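Local coordinates for testis-expressed protein 101 (PDB 7BPS), which plays a role in fertilization by controlling sperm binding to the zona pellucida and sperm migration into the oviduct, probably through ADAM3, at residues L43-D48 and G147-S152; S130-M135 and Q161-T166. All coordinates share one frame; numbering follows the deposited sequence.

Contact 1 (L43-D48 and G147-S152)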
# COMPACT_ATOMS: atom_id res chain seq x y z
N LEU A 43 0.95 -3.50 0.04
CA LEU A 43 0.74 -2.11 0.52
C LEU A 43 -0.76 -1.90 0.62
O LEU A 43 -1.47 -2.24 -0.33
CB LEU A 43 1.38 -1.14 -0.47
CG LEU A 43 1.23 0.35 -0.15
CD1 LEU A 43 1.74 0.70 1.22
CD2 LEU A 43 1.95 1.18 -1.18
N LEU A 44 -1.23 -1.34 1.74
CA LEU A 44 -2.66 -1.08 2.02
C LEU A 44 -2.82 0.40 2.30
O LEU A 44 -2.09 0.92 3.14
CB LEU A 44 -3.13 -1.92 3.21
CG LEU A 44 -3.03 -3.43 2.99
CD1 LEU A 44 -1.76 -4.01 3.60
CD2 LEU A 44 -4.24 -4.14 3.55
N ILE A 45 -3.73 1.07 1.60
CA ILE A 45 -3.97 2.53 1.75
C ILE A 45 -5.47 2.77 1.91
O ILE A 45 -6.26 2.23 1.10
CB ILE A 45 -3.39 3.31 0.57
CG1 ILE A 45 -1.91 2.98 0.35
CG2 ILE A 45 -3.61 4.79 0.77
CD1 ILE A 45 -1.39 3.35 -1.02
N LYS A 46 -5.81 3.60 2.89
CA LYS A 46 -7.19 3.85 3.37
C LYS A 46 -7.29 5.34 3.69
O LYS A 46 -6.31 5.91 4.22
CB LYS A 46 -7.38 3.00 4.62
CG LYS A 46 -8.81 2.81 5.08
CD LYS A 46 -8.89 2.36 6.52
CE LYS A 46 -10.31 2.03 6.90
NZ LYS A 46 -11.21 3.18 6.69
N ALA A 47 -8.43 5.96 3.40
CA ALA A 47 -8.80 7.25 4.02
C ALA A 47 -9.89 6.97 5.05
O ALA A 47 -10.37 5.87 5.12
CB ALA A 47 -9.22 8.27 2.98
N ASP A 48 -10.24 7.98 5.84
CA ASP A 48 -11.31 7.87 6.85
C ASP A 48 -12.59 7.41 6.14
O ASP A 48 -12.97 8.04 5.16
CB ASP A 48 -11.54 9.23 7.51
CG ASP A 48 -12.51 9.16 8.67
OD1 ASP A 48 -12.77 8.05 9.16
OD2 ASP A 48 -12.95 10.23 9.07
N GLY A 147 -3.62 13.82 -3.06
CA GLY A 147 -2.39 13.24 -3.60
C GLY A 147 -2.63 12.18 -4.66
O GLY A 147 -3.78 11.69 -4.81
N ARG A 148 -1.55 11.84 -5.35
CA ARG A 148 -1.49 10.80 -6.40
C ARG A 148 -0.23 10.00 -6.13
O ARG A 148 0.84 10.60 -5.91
CB ARG A 148 -1.59 11.46 -7.79
CG ARG A 148 -1.56 10.52 -8.98
CD ARG A 148 -2.27 11.10 -10.20
NE ARG A 148 -3.60 10.52 -10.31
CZ ARG A 148 -4.76 11.16 -10.16
NH1 ARG A 148 -4.83 12.45 -9.91
NH2 ARG A 148 -5.89 10.48 -10.30
N LEU A 149 -0.38 8.68 -6.06
CA LEU A 149 0.73 7.73 -5.87
C LEU A 149 0.91 6.98 -7.18
O LEU A 149 -0.05 6.37 -7.62
CB LEU A 149 0.43 6.79 -4.71
CG LEU A 149 0.25 7.47 -3.36
CD1 LEU A 149 0.04 6.42 -2.28
CD2 LEU A 149 1.43 8.37 -3.01
N GLU A 150 2.12 7.05 -7.73
CA GLU A 150 2.54 6.39 -8.99
C GLU A 150 3.37 5.16 -8.61
O GLU A 150 4.42 5.36 -7.97
CB GLU A 150 3.36 7.43 -9.76
CG GLU A 150 3.22 7.38 -11.24
CD GLU A 150 1.83 7.78 -11.64
OE1 GLU A 150 1.38 8.92 -11.26
OE2 GLU A 150 1.18 6.93 -12.32
N PHE A 151 2.92 3.96 -8.91
CA PHE A 151 3.67 2.71 -8.66
C PHE A 151 4.17 2.11 -9.97
O PHE A 151 3.43 2.14 -10.97
CB PHE A 151 2.82 1.70 -7.90
CG PHE A 151 2.39 2.20 -6.55
CD1 PHE A 151 3.19 2.01 -5.45
CD2 PHE A 151 1.17 2.84 -6.39
CE1 PHE A 151 2.77 2.44 -4.20
CE2 PHE A 151 0.75 3.25 -5.14
CZ PHE A 151 1.55 3.06 -4.05
N SER A 152 5.40 1.61 -9.97
CA SER A 152 6.06 1.02 -11.16
C SER A 152 6.97 -0.11 -10.73
O SER A 152 7.34 -0.18 -9.57
CB SER A 152 6.78 2.06 -12.01
OG SER A 152 7.63 2.83 -11.21
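L43 and I45 face F151 and L149 across two strands, 43-46 and 147-152, that run nearly antiparallel, at 165°, with their axes 11.8 Å apart at the closest, so the strands meet through side chains and not as neighbours in one sheet. L43 sits across from F151, and I45 across from L149, whose CA atoms are 10.4 Å from each other. From L43 only the CD2 methyl does the touching. With CG anti to the backbone N (chi1 179°), the extended branch carries CD2 toward the other strand, 3.4 Å from F151 CE1 and 3.5 Å from its CZ. The leucine side chain and the phenylalanine cross at about a right angle, and the methyl comes to the ring obliquely at its far end. I45 and L149 meet differently: they reach toward each other tip to tip, and I45 CD1 ends 3.6 Å from L149 CD1. I45 CD1 also comes within 4.2 Å of F151 CZ, which ties the two pairs into one cluster. This is sheet-on-sheet packing between the tandem Ly6/uPAR domains, each of the three-finger fold. Strand 37-46, hydrogen-bonded to 52-61 and 80-88, contributes L43 and I45 to one face of the first domain's sheet, while 143-152, between 158-163 and 183-193, supplies the matching strand of the second. The contact is wholly apolar and all four residues are buried. Within the second domain V160 and V185 pack against F151, and L55 of the first domain touches it as well, so the ring is touched from both domains. On the first strand L44 and K46 turn their side chains from this interface and pack on W103 instead. At the strand's end K46 NZ hydrogen-bonds to A47 O, 3.2 Å away.

Contact 2 (S130-M135 and Q161-T166)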
# COMPACT_ATOMS: atom_id res chain seq x y z
N SER A 130 -14.23 8.73 -8.13
CA SER A 130 -15.48 9.18 -8.79
C SER A 130 -16.06 10.38 -8.03
O SER A 130 -16.75 11.21 -8.65
CB SER A 130 -16.45 8.02 -8.92
OG SER A 130 -16.65 7.38 -7.68
N SER A 131 -15.78 10.49 -6.73
CA SER A 131 -16.26 11.59 -5.84
C SER A 131 -15.36 11.66 -4.60
O SER A 131 -14.69 10.68 -4.30
CB SER A 131 -17.72 11.41 -5.43
OG SER A 131 -17.96 10.11 -4.90
N ALA A 132 -15.45 12.75 -3.86
CA ALA A 132 -14.66 13.01 -2.65
C ALA A 132 -15.52 13.83 -1.70
O ALA A 132 -15.31 15.04 -1.49
CB ALA A 132 -13.36 13.70 -3.02
N PRO A 133 -16.52 13.20 -1.07
CA PRO A 133 -17.37 13.93 -0.13
C PRO A 133 -16.52 14.50 1.02
O PRO A 133 -15.50 13.92 1.40
CB PRO A 133 -18.36 12.87 0.36
CG PRO A 133 -18.26 11.75 -0.64
CD PRO A 133 -16.83 11.76 -1.11
N SER A 134 -16.92 15.65 1.52
CA SER A 134 -16.26 16.34 2.65
C SER A 134 -16.51 15.57 3.95
O SER A 134 -17.65 15.12 4.18
CB SER A 134 -16.72 17.77 2.69
OG SER A 134 -16.08 18.47 3.72
N MET A 135 -15.47 15.34 4.74
CA MET A 135 -15.57 14.68 6.08
C MET A 135 -14.89 15.55 7.13
O MET A 135 -13.91 16.24 6.86
CB MET A 135 -14.91 13.31 6.10
CG MET A 135 -15.51 12.35 5.12
SD MET A 135 -14.84 10.71 5.34
CE MET A 135 -16.07 9.95 6.40
N GLN A 161 -5.31 7.59 -6.29
CA GLN A 161 -5.71 8.93 -5.82
C GLN A 161 -6.18 8.80 -4.36
O GLN A 161 -6.96 7.85 -4.05
CB GLN A 161 -6.77 9.51 -6.74
CG GLN A 161 -7.21 10.87 -6.27
CD GLN A 161 -7.85 11.69 -7.36
OE1 GLN A 161 -7.46 12.83 -7.57
NE2 GLN A 161 -8.82 11.12 -8.04
N VAL A 162 -5.68 9.70 -3.50
CA VAL A 162 -5.94 9.70 -2.04
C VAL A 162 -6.22 11.13 -1.61
O VAL A 162 -5.32 12.02 -1.78
CB VAL A 162 -4.76 9.11 -1.25
CG1 VAL A 162 -5.11 9.03 0.23
CG2 VAL A 162 -4.34 7.76 -1.77
N LYS A 163 -7.40 11.36 -1.05
CA LYS A 163 -7.77 12.67 -0.43
C LYS A 163 -8.27 12.44 0.98
O LYS A 163 -8.96 11.42 1.19
CB LYS A 163 -8.85 13.38 -1.25
CG LYS A 163 -8.49 13.59 -2.71
CD LYS A 163 -9.55 14.31 -3.48
CE LYS A 163 -9.18 14.52 -4.92
NZ LYS A 163 -10.06 15.56 -5.49
N GLY A 164 -7.96 13.35 1.90
CA GLY A 164 -8.60 13.34 3.23
C GLY A 164 -7.84 14.14 4.26
O GLY A 164 -6.74 14.64 3.94
N CYS A 165 -8.42 14.21 5.46
CA CYS A 165 -7.73 14.63 6.70
C CYS A 165 -6.58 13.66 6.96
O CYS A 165 -6.76 12.43 6.81
CB CYS A 165 -8.68 14.67 7.89
SG CYS A 165 -10.26 15.47 7.54
N THR A 166 -5.40 14.19 7.33
CA THR A 166 -4.25 13.31 7.63
C THR A 166 -3.39 13.92 8.73
O THR A 166 -3.50 15.13 8.96
CB THR A 166 -3.48 13.04 6.33
OG1 THR A 166 -2.46 12.08 6.61
CG2 THR A 166 -2.88 14.30 5.75
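A132 directs its methyl against the flank of K163, with CB 3.9 Å from K163 CD. The lysine presents the middle of its aliphatic chain, not its end: CG lies anti to the carbonyl carbon (chi1 -56°), and from there the chain runs extended. It passes crosswise to the CA-CB bond of A132, and its ammonium end continues beyond the methyl. This is a small, glancing apolar touch of a partly exposed methyl and a lysine stem. At the other end of the contact the partners are a carbonyl and a sulfur. C165 SG, held anti to its own carbonyl carbon, stands 3.8 Å from M135 O, a van der Waals approach. M135 CB starts out toward 161-166, but the thioether end leads away, so the methionine takes part here through its backbone oxygen. Between the two segments lies strand 119-126 of the second Ly6/uPAR domain, antiparallel both to 134-136 and to 158-163. Its backbone pairs with P133 and M135 through T122 and C120, and with Q161 and K163 through A125 and C123. The touching parts of the two segments, taken from CA of A132 to CA of M135 and from CA of K163 to CA of C165, run in nearly the same direction, 8° apart. K163 leans on C123 and C165 on C120, so both side chains also touch the strand that separates the segments. G164 marks a corner between strands 158-163 and 165-166, and its backbone, with phi at 162°, has a conformation suited to a residue without a side chain. Beyond this corner C165 is buried and joined by a disulfide to C137, two residues past M135. The bond fastens strand 165-166 to the chain leaving strand 134-136, within the disulfide-rich end of the domain.

In the fold
The centre of contact 1 lies about 6 Å, and that of contact 2 about 17 Å, from the centre of the chain; the first is fully buried between the two domains, the second lies wholly within the second domain and is partly open. Contact 1 is purely hydrocarbon, whereas contact 2 mixes an aliphatic touch with a sulfur beside a carbonyl and a covalent crosslink close by. Both reach the second domain's sheet, where strand 143-152 of contact 1 pairs with 158-163 of contact 2; there G147 N and V162 O, 2.8 Å apart, probably hydrogen-bond. The domain interface also reaches contact 2, since D48 O packs at 3.3 Å on M135 SD and A47 CB at 3.6 Å on K163 O.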